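Local coordinates for putative uncharacterized protein (Pseudomonas phage 201phi2-1, PDB 3R4V), which is a phage tubulin-like protein that binds guanosine-5'-diphosphate, its cellular role unassigned, at residues A73-D76 with T77-E80. Residues are numbered along the deposited sequence; the frame is centred on the assembly and turned at random.
Sequences ALMD and TIPE
The side chain of Thr77 reaches back to Leu74 of helix 71-76, and Thr77 grips the carbonyl oxygen of that residue twice. Its hydroxyl is the donor of the shorter bond, OG1 of Thr77 to O of Leu74 at 2.8 Å, and lies in the carbonyl plane with a C=O...O angle of 147°. The backbone N of Thr77 reaches the same Leu74 O over 3.1 Å, from 58° above that plane, so the two donors use different directions around one acceptor. A chi1 of 77° makes this possible: OG1 sits between the backbone N and the carbonyl carbon of its own residue, while the same torsion sets CG2 beside the backbone N and anti to the carbonyl carbon, 3.6 Å from O of Ala73. One residue on, N of Ile78 bonds to O of Met75 at 3.0 Å. Each backbone bond runs from residue i+3 back to residue i, as in a beta turn.

The apolar part of the contact is a looser touch. Met75, bent at both chi2 and chi3, brings SD and CE each to 4.0 Å from CD1 of Ile78, and the two side chains cross obliquely.

The turn lies in the parallel-stranded, nucleotide-binding half of the tubulin-like fold, the Leu74 side chain about 13 Å from the GDP. Ile102 of helix 95-108 meets Met75 and Ile78; Phe31 of strand 28-32 touches Leu74, Thr77 and Ile78. Ile78 also packs on Cys6 and Ile8 of strand 6-10, seating the loop to strand 84-89 against the sheet.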
# COMPACT_ATOMS: atom_id res chain seq x y z
N ALA A 73 -6.30 5.49 -19.63
CA ALA A 73 -7.26 6.56 -19.37
C ALA A 73 -7.17 7.06 -17.93
O ALA A 73 -7.28 8.27 -17.69
CB ALA A 73 -8.68 6.12 -19.70
N LEU A 74 -6.97 6.15 -16.97
CA LEU A 74 -6.83 6.56 -15.58
C LEU A 74 -5.56 7.38 -15.37
O LEU A 74 -5.56 8.35 -14.63
CB LEU A 74 -6.84 5.37 -14.61
CG LEU A 74 -8.09 4.49 -14.64
CD1 LEU A 74 -8.11 3.51 -13.48
CD2 LEU A 74 -9.35 5.35 -14.64
N MET A 75 -4.48 6.98 -16.05
CA MET A 75 -3.19 7.62 -15.87
C MET A 75 -3.19 9.06 -16.38
O MET A 75 -2.47 9.91 -15.86
CB MET A 75 -2.06 6.81 -16.52
CG MET A 75 -1.82 5.42 -15.89
SD MET A 75 -1.67 5.44 -14.10
CE MET A 75 -0.31 6.59 -13.89
N ASP A 76 -3.99 9.33 -17.41
CA ASP A 76 -4.08 10.69 -17.94
C ASP A 76 -4.67 11.68 -16.93
O ASP A 76 -4.44 12.88 -17.03
CB ASP A 76 -4.89 10.73 -19.24
CG ASP A 76 -4.06 10.33 -20.44
OD1 ASP A 76 -2.83 10.56 -20.43
OD2 ASP A 76 -4.63 9.78 -21.41
N THR A 77 -5.42 11.17 -15.96
CA THR A 77 -5.98 12.03 -14.93
C THR A 77 -5.01 12.23 -13.76
O THR A 77 -5.31 12.97 -12.83
CB THR A 77 -7.31 11.49 -14.38
OG1 THR A 77 -7.05 10.40 -13.48
CG2 THR A 77 -8.23 11.02 -15.51
N ILE A 78 -3.85 11.58 -13.80
CA ILE A 78 -2.89 11.71 -12.71
C ILE A 78 -1.74 12.60 -13.15
O ILE A 78 -0.95 12.21 -14.00
CB ILE A 78 -2.37 10.33 -12.23
CG1 ILE A 78 -3.55 9.46 -11.77
CG2 ILE A 78 -1.34 10.50 -11.11
CD1 ILE A 78 -3.16 8.00 -11.47
N PRO A 79 -1.66 13.80 -12.58
CA PRO A 79 -0.64 14.78 -12.98
C PRO A 79 0.77 14.26 -12.74
O PRO A 79 0.97 13.39 -11.89
CB PRO A 79 -0.90 15.97 -12.05
CG PRO A 79 -2.26 15.75 -11.48
CD PRO A 79 -2.46 14.28 -11.44
N GLU A 80 1.74 14.80 -13.47
CA GLU A 80 3.15 14.56 -13.17
C GLU A 80 3.45 15.15 -11.80
O GLU A 80 3.08 16.29 -11.51
CB GLU A 80 4.06 15.19 -14.22
CG GLU A 80 3.95 14.58 -15.61
CD GLU A 80 4.49 13.16 -15.68
OE1 GLU A 80 5.43 12.83 -14.92
OE2 GLU A 80 3.97 12.36 -16.49